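Local coordinates for protein salmonella typhimurium DB7155 bacteriophage DET7 tailspike (Bacteriophage, PDB 2V5I) that probably recognises and hydrolyses the O-antigen polysaccharide of Salmonella as the receptor-binding tailspike of a myovirus, a trimer built on parallel beta-helices, at residues 262-267 with 299-304; 314-319 with 360-365. All coordinates share one frame; numbering follows the deposited sequence. Where two conformers were deposited one is given.

Contact 1 of 2, residues 262-267 with 299-304; sequences QGSVGG and APEPDR
S264, on a short surface strand, and E301, in a loop, meet through one hydroxyl-carboxylate hydrogen bond that is the whole direct contact. The serine donates: its OG lies 2.6 Å from OE2 of E301 and meets the syn lone pair, on the side of the second carboxylate oxygen. That second oxygen, OE1, stays 3.7 Å from OG, which leaves the grip one-sided rather than forked. Both CB atoms point toward the opposite segment, and the glutamate chain runs straight beyond CG (chi2 179°), a full-length arm that delivers its carboxylate to a short partner. A water adds a second, weaker route between the same two residues, accepting from the backbone N of S264 at 3.0 Å and donating weakly to OE2 at 3.3 Å. OE2 thus receives the hydroxyl directly and is linked only weakly, through the water, to the amide.

The bond joins two elements that project from a right-handed parallel beta-helix, the fold this protein shares with the P22 tailspike. Here the short strand 264-265 pairs with 268-269 as a tiny antiparallel hairpin, and E301 belongs to the long excursion between strands 290-291 and 323-330. Nearby, R304 forms a salt bridge with D295, while Q262 reaches D291 through NE2.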
ATOM      1  N   GLN A 262       1.869  26.641   9.332  1.00 11.79           N
ATOM      2  CA  GLN A 262       1.320  27.545   8.362  1.00 14.24           C
ATOM      3  C   GLN A 262       1.645  28.976   8.732  1.00 15.03           C
ATOM      4  O   GLN A 262       1.686  29.338   9.921  1.00 16.00           O
ATOM      5  CB  GLN A 262      -0.199  27.415   8.262  1.00 15.14           C
ATOM      6  CG  GLN A 262      -0.601  26.187   7.539  1.00 17.18           C
ATOM      7  CD  GLN A 262      -1.380  25.236   8.332  1.00 27.44           C
ATOM      8  OE1 GLN A 262      -2.412  25.604   8.869  1.00 34.82           O
ATOM      9  NE2 GLN A 262      -0.924  23.955   8.396  1.00 26.36           N
ATOM     10  N   GLY A 263       1.844  29.797   7.727  1.00 12.18           N
ATOM     11  CA  GLY A 263       2.006  31.232   7.914  1.00 12.25           C
ATOM     12  C   GLY A 263       3.352  31.666   8.452  1.00 11.55           C
ATOM     13  O   GLY A 263       4.389  31.034   8.214  1.00 10.67           O
ATOM     14  N   SER A 264       3.320  32.662   9.338  1.00 13.12           N
ATOM     15  CA  SER A 264       4.510  33.312   9.908  1.00 12.04           C
ATOM     16  C   SER A 264       4.594  33.106  11.413  1.00 13.98           C
ATOM     17  O   SER A 264       3.589  32.944  12.082  1.00 14.57           O
ATOM     18  CB  SER A 264       4.425  34.828   9.672  1.00 12.89           C
ATOM     19  OG  SER A 264       4.483  35.130   8.317  1.00 18.04           O
ATOM     20  N   VAL A 265       5.830  33.087  11.918  1.00 13.37           N
ATOM     21  CA  VAL A 265       6.106  33.114  13.372  1.00 13.56           C
ATOM     22  C   VAL A 265       7.189  34.143  13.543  1.00 16.30           C
ATOM     23  O   VAL A 265       8.178  34.114  12.844  1.00 16.03           O
ATOM     24  CB  VAL A 265       6.553  31.751  13.917  1.00 14.15           C
ATOM     25  CG1 VAL A 265       6.962  31.855  15.390  1.00 16.16           C
ATOM     26  CG2 VAL A 265       5.430  30.778  13.820  1.00 14.87           C
ATOM     27  N   GLY A 266       7.008  35.083  14.470  1.00 17.71           N
ATOM     28  CA  GLY A 266       8.045  36.102  14.702  1.00 19.03           C
ATOM     29  C   GLY A 266       8.307  37.018  13.515  1.00 18.72           C
ATOM     30  O   GLY A 266       9.402  37.592  13.385  1.00 21.51           O
ATOM     31  N   GLY A 267       7.310  37.198  12.654  1.00 19.19           N
ATOM     32  CA  GLY A 267       7.432  38.075  11.497  1.00 17.99           C
ATOM     33  C   GLY A 267       8.034  37.526  10.220  1.00 18.97           C
ATOM     34  O   GLY A 267       8.210  38.263   9.256  1.00 20.15           O
ATOM     35  N   ALA A 299      -5.893  34.034   7.173  1.00 23.19           N
ATOM     36  CA  ALA A 299      -5.193  34.988   6.328  1.00 22.26           C
ATOM     37  C   ALA A 299      -5.005  36.380   6.921  1.00 22.78           C
ATOM     38  O   ALA A 299      -5.431  37.395   6.340  1.00 21.62           O
ATOM     39  CB  ALA A 299      -5.888  35.090   4.963  1.00 23.74           C
ATOM     40  N   PRO A 300      -4.296  36.457   8.047  1.00 20.89           N
ATOM     41  CA  PRO A 300      -4.118  37.741   8.698  1.00 20.85           C
ATOM     42  C   PRO A 300      -3.051  38.665   8.125  1.00 21.40           C
ATOM     43  O   PRO A 300      -2.841  39.734   8.713  1.00 22.14           O
ATOM     44  CB  PRO A 300      -3.718  37.337  10.105  1.00 20.98           C
ATOM     45  CG  PRO A 300      -2.883  36.123   9.874  1.00 20.41           C
ATOM     46  CD  PRO A 300      -3.623  35.364   8.772  1.00 21.96           C
ATOM     47  N   GLU A 301      -2.338  38.273   7.059  1.00 18.35           N
ATOM     48  CA  GLU A 301      -1.420  39.198   6.368  1.00 19.09           C
ATOM     49  C   GLU A 301      -1.567  38.985   4.871  1.00 18.80           C
ATOM     50  O   GLU A 301      -1.946  37.907   4.447  1.00 19.98           O
ATOM     51  CB  GLU A 301       0.062  39.032   6.787  1.00 22.64           C
ATOM     52  CG  GLU A 301       0.401  37.653   7.240  1.00 24.21           C
ATOM     53  CD  GLU A 301       1.846  37.393   7.653  1.00 26.80           C
ATOM     54  OE1 GLU A 301       2.680  38.317   7.865  1.00 23.54           O
ATOM     55  OE2 GLU A 301       2.147  36.178   7.738  1.00 22.26           O
ATOM     56  N   PRO A 302      -1.290  40.019   4.089  1.00 19.15           N
ATOM     57  CA  PRO A 302      -1.532  39.972   2.639  1.00 19.28           C
ATOM     58  C   PRO A 302      -0.402  39.398   1.801  1.00 19.16           C
ATOM     59  O   PRO A 302      -0.587  39.192   0.586  1.00 17.80           O
ATOM     60  CB  PRO A 302      -1.718  41.453   2.292  1.00 20.80           C
ATOM     61  CG  PRO A 302      -0.825  42.163   3.209  1.00 20.34           C
ATOM     62  CD  PRO A 302      -0.846  41.366   4.513  1.00 21.97           C
ATOM     63  N   ASP A 303       0.740  39.116   2.428  1.00 16.53           N
ATOM     64  CA  ASP A 303       1.908  38.626   1.725  1.00 15.91           C
ATOM     65  C   ASP A 303       2.578  37.525   2.559  1.00 14.09           C
ATOM     66  O   ASP A 303       1.996  37.103   3.565  1.00 15.19           O
ATOM     67  CB  ASP A 303       2.863  39.854   1.719  0.50 18.44           C
ATOM     68  CG  ASP A 303       3.244  40.401   3.190  0.50 19.11           C
ATOM     69  OD1 ASP A 303       2.468  40.391   4.205  0.50 12.16           O
ATOM     70  OD2 ASP A 303       4.374  40.919   3.332  0.50 28.06           O
ATOM     71  N   ARG A 304       3.779  37.104   2.172  1.00 13.88           N
ATOM     72  CA  ARG A 304       4.541  36.084   2.874  1.00 13.03           C
ATOM     73  C   ARG A 304       5.949  36.559   3.120  1.00 12.75           C
ATOM     74  O   ARG A 304       6.851  36.236   2.355  1.00 14.06           O
ATOM     75  CB  ARG A 304       4.637  34.834   1.994  1.00 11.71           C
ATOM     76  CG  ARG A 304       3.292  34.210   1.632  1.00 14.10           C
ATOM     77  CD  ARG A 304       3.478  32.785   1.081  1.00 11.70           C
ATOM     78  NE  ARG A 304       2.261  32.182   0.570  1.00 11.06           N
ATOM     79  CZ  ARG A 304       1.854  32.280  -0.706  1.00  9.11           C
ATOM     80  NH1 ARG A 304       2.537  33.018  -1.549  1.00 11.73           N
ATOM     81  NH2 ARG A 304       0.775  31.655  -1.142  1.00  9.74           N
TER
HETATM   82  O   HOH W   1       0.645  33.994   9.739  1.00 29.34           O

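Contact 2 of 2, residues 314-319 with 360-365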
ATOM      1  N   PRO A 314      -0.789  32.560  -5.401  1.00 14.33           N
ATOM      2  CA  PRO A 314      -1.853  32.946  -4.481  1.00 12.54           C
ATOM      3  C   PRO A 314      -1.923  32.081  -3.212  1.00 12.13           C
ATOM      4  O   PRO A 314      -1.367  30.964  -3.161  1.00 11.20           O
ATOM      5  CB  PRO A 314      -3.135  32.749  -5.290  1.00 14.55           C
ATOM      6  CG  PRO A 314      -2.698  32.766  -6.712  1.00 16.69           C
ATOM      7  CD  PRO A 314      -1.324  32.234  -6.732  1.00 15.66           C
ATOM      8  N   PHE A 315      -2.588  32.587  -2.196  1.00 12.90           N
ATOM      9  CA  PHE A 315      -2.747  31.835  -0.975  1.00 11.90           C
ATOM     10  C   PHE A 315      -3.420  30.478  -1.292  1.00 11.84           C
ATOM     11  O   PHE A 315      -4.330  30.389  -2.126  1.00 12.36           O
ATOM     12  CB  PHE A 315      -3.540  32.580   0.100  1.00 12.45           C
ATOM     13  CG  PHE A 315      -2.783  33.731   0.734  1.00 13.58           C
ATOM     14  CD1 PHE A 315      -1.497  33.561   1.218  1.00 17.16           C
ATOM     15  CD2 PHE A 315      -3.386  34.964   0.894  1.00 20.85           C
ATOM     16  CE1 PHE A 315      -0.802  34.594   1.838  1.00 15.71           C
ATOM     17  CE2 PHE A 315      -2.674  36.044   1.528  1.00 18.75           C
ATOM     18  CZ  PHE A 315      -1.424  35.856   1.992  1.00 18.30           C
ATOM     19  N   HIS A 316      -2.850  29.438  -0.677  1.00 11.89           N
ATOM     20  CA  HIS A 316      -3.278  28.057  -0.831  1.00 10.51           C
ATOM     21  C   HIS A 316      -2.752  27.409  -2.132  1.00 10.63           C
ATOM     22  O   HIS A 316      -3.150  26.299  -2.457  1.00 11.67           O
ATOM     23  CB  HIS A 316      -4.786  27.866  -0.641  1.00 10.63           C
ATOM     24  CG  HIS A 316      -5.271  28.305   0.706  1.00 12.82           C
ATOM     25  ND1 HIS A 316      -4.806  27.770   1.887  1.00 14.04           N
ATOM     26  CD2 HIS A 316      -6.183  29.242   1.047  1.00 14.15           C
ATOM     27  CE1 HIS A 316      -5.423  28.361   2.901  1.00 18.25           C
ATOM     28  NE2 HIS A 316      -6.266  29.264   2.417  1.00 16.64           N
ATOM     29  N   GLN A 317      -1.873  28.108  -2.846  1.00  9.80           N
ATOM     30  CA  GLN A 317      -1.326  27.602  -4.124  1.00 10.05           C
ATOM     31  C   GLN A 317       0.215  27.403  -4.117  1.00  9.89           C
ATOM     32  O   GLN A 317       0.819  27.296  -5.175  1.00 10.01           O
ATOM     33  CB  GLN A 317      -1.788  28.481  -5.308  1.00 11.86           C
ATOM     34  CG  GLN A 317      -3.293  28.543  -5.374  1.00 12.41           C
ATOM     35  CD  GLN A 317      -3.818  29.073  -6.677  1.00 20.70           C
ATOM     36  OE1 GLN A 317      -3.155  28.994  -7.706  1.00 22.33           O
ATOM     37  NE2 GLN A 317      -5.028  29.624  -6.636  1.00 20.41           N
ATOM     38  N   LEU A 318       0.858  27.372  -2.953  1.00  9.44           N
ATOM     39  CA  LEU A 318       2.303  27.139  -2.923  1.00  9.77           C
ATOM     40  C   LEU A 318       2.673  25.755  -3.440  1.00 10.52           C
ATOM     41  O   LEU A 318       1.934  24.791  -3.201  1.00  8.06           O
ATOM     42  CB  LEU A 318       2.887  27.335  -1.541  1.00  9.43           C
ATOM     43  CG  LEU A 318       2.952  28.797  -1.046  1.00  8.40           C
ATOM     44  CD1 LEU A 318       3.265  28.775   0.461  1.00 10.72           C
ATOM     45  CD2 LEU A 318       3.936  29.654  -1.804  1.00 10.20           C
ATOM     46  N   PRO A 319       3.810  25.663  -4.137  1.00 11.01           N
ATOM     47  CA  PRO A 319       4.325  24.334  -4.589  1.00 10.13           C
ATOM     48  C   PRO A 319       5.053  23.588  -3.482  1.00  8.85           C
ATOM     49  O   PRO A 319       6.276  23.394  -3.505  1.00 10.39           O
ATOM     50  CB  PRO A 319       5.245  24.729  -5.732  1.00  9.97           C
ATOM     51  CG  PRO A 319       5.825  25.980  -5.274  1.00 11.61           C
ATOM     52  CD  PRO A 319       4.701  26.744  -4.589  1.00 12.58           C
ATOM     53  N   LEU A 360      -9.695  17.310   3.559  1.00 10.05           N
ATOM     54  CA  LEU A 360     -10.010  18.661   3.134  1.00 11.14           C
ATOM     55  C   LEU A 360      -8.768  19.146   2.432  1.00  9.52           C
ATOM     56  O   LEU A 360      -7.753  19.503   3.053  1.00 11.68           O
ATOM     57  CB  LEU A 360     -10.381  19.574   4.318  1.00 11.51           C
ATOM     58  CG  LEU A 360     -11.178  20.822   3.939  1.00 17.08           C
ATOM     59  CD1 LEU A 360     -11.526  21.591   5.193  1.00 21.46           C
ATOM     60  CD2 LEU A 360     -10.457  21.716   2.982  1.00 19.08           C
ATOM     61  N   ALA A 361      -8.800  19.087   1.099  1.00 10.06           N
ATOM     62  CA  ALA A 361      -7.686  19.451   0.280  1.00 10.78           C
ATOM     63  C   ALA A 361      -8.014  20.740  -0.436  1.00 12.65           C
ATOM     64  O   ALA A 361      -8.751  20.764  -1.419  1.00 12.37           O
ATOM     65  CB  ALA A 361      -7.389  18.328  -0.737  1.00 12.91           C
ATOM     66  N   HIS A 362      -7.384  21.815   0.010  1.00 10.94           N
ATOM     67  CA  HIS A 362      -7.512  23.104  -0.636  1.00 11.28           C
ATOM     68  C   HIS A 362      -6.376  23.237  -1.632  1.00 10.97           C
ATOM     69  O   HIS A 362      -5.426  24.037  -1.474  1.00 10.37           O
ATOM     70  CB  HIS A 362      -7.490  24.221   0.414  1.00 12.50           C
ATOM     71  CG  HIS A 362      -7.968  25.527  -0.118  1.00 14.19           C
ATOM     72  ND1 HIS A 362      -8.607  26.450   0.677  1.00 20.65           N
ATOM     73  CD2 HIS A 362      -7.900  26.069  -1.355  1.00 15.82           C
ATOM     74  CE1 HIS A 362      -8.918  27.500  -0.057  1.00 17.97           C
ATOM     75  NE2 HIS A 362      -8.514  27.296  -1.292  1.00 17.05           N
ATOM     76  N   THR A 363      -6.474  22.413  -2.687  1.00 10.90           N
ATOM     77  CA  THR A 363      -5.384  22.135  -3.584  1.00 10.09           C
ATOM     78  C   THR A 363      -5.801  22.360  -5.019  1.00 11.43           C
ATOM     79  O   THR A 363      -7.002  22.325  -5.350  1.00 11.75           O
ATOM     80  CB  THR A 363      -4.886  20.692  -3.456  1.00  8.70           C
ATOM     81  OG1 THR A 363      -6.004  19.798  -3.655  1.00 11.05           O
ATOM     82  CG2 THR A 363      -4.322  20.473  -2.057  1.00 11.03           C
ATOM     83  N   TYR A 364      -4.782  22.619  -5.824  1.00 10.08           N
ATOM     84  CA  TYR A 364      -4.881  22.951  -7.246  1.00 11.39           C
ATOM     85  C   TYR A 364      -3.877  22.170  -8.034  1.00  9.44           C
ATOM     86  O   TYR A 364      -2.711  22.133  -7.672  1.00 11.73           O
ATOM     87  CB  TYR A 364      -4.599  24.457  -7.443  1.00 11.55           C
ATOM     88  CG  TYR A 364      -5.497  25.315  -6.606  1.00 14.03           C
ATOM     89  CD1 TYR A 364      -5.214  25.532  -5.260  1.00 14.38           C
ATOM     90  CD2 TYR A 364      -6.638  25.872  -7.132  1.00 15.09           C
ATOM     91  CE1 TYR A 364      -6.042  26.260  -4.469  1.00 18.99           C
ATOM     92  CE2 TYR A 364      -7.491  26.608  -6.320  1.00 15.83           C
ATOM     93  CZ  TYR A 364      -7.166  26.823  -5.005  1.00 17.66           C
ATOM     94  OH  TYR A 364      -7.993  27.576  -4.205  1.00 22.69           O
ATOM     95  N   ASN A 365      -4.294  21.561  -9.151  1.00 11.89           N
ATOM     96  CA  ASN A 365      -3.378  20.802 -10.026  1.00 11.26           C
ATOM     97  C   ASN A 365      -2.582  19.719  -9.306  1.00  9.81           C
ATOM     98  O   ASN A 365      -1.356  19.523  -9.550  1.00 12.92           O
ATOM     99  CB  ASN A 365      -2.408  21.738 -10.758  1.00 12.97           C
ATOM    100  CG  ASN A 365      -1.646  21.033 -11.919  1.00 18.34           C
ATOM    101  OD1 ASN A 365      -2.259  20.347 -12.747  1.00 21.93           O
ATOM    102  ND2 ASN A 365      -0.333  21.249 -11.998  1.00 22.59           N
TER
HETATM  103  O   HOH W   2      -6.357  30.315  -4.075  1.00 27.41           O
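The imidazoles of H316 and H362 lie over one another as an offset stack, centroids 4.1 Å apart and planes inclined by 21°. This is the tight part of the contact: CD2 of H316 comes within 3.4 Å of CE1 of H362, and the CB of H316 also sits over the H362 face in a CH-pi contact. D340 holds ND1 of H316 by a hydrogen bond, which limits the rotation of the ring.

Alongside, the Q317 side chain lies across the ring of Y364, with CG 3.6 Å from CD1 and the amide stacked 26° from the ring plane. Its chain, extended beyond CG (chi2 -165°), carries NE2 over the centre of the ring. Toward the phenol end the fit gives way to water-mediated contacts: one water donates to O of F315, accepts from NE2 of Q317 and hydrogen-bonds OH of Y364; the same OH and NE2 of H362 share a 3.0 Å hydrogen bond.

F315 and H316 form the corners of a type II beta turn that Q317 closes with its N on O of P314; H316, the second corner, has positive phi. Such a turn, laid against outward-facing side chains of strand 357-364, exemplifies a loop folded back onto a parallel beta-helix.

In the fold
Both contacts lie at the surface, and both involve the same long excursion between strands 290-291 and 323-330, at different points. Contact 1 ties its earlier part to a small hairpin, through a charged and hydroxyl pair with little buried area, its centre about 24 Å from the centre of the chain. Contact 2, its centre about 15 Å from the centre of the chain, lays the later part on a strand of the beta-helix itself and buries more than twice the area by stacking rings and an amide. The two meet within the loop: R304, from 299-304, packs on L318 and forms a weak hydrogen bond to O of P314, while D295 serves both R304 and the backbone N of H316.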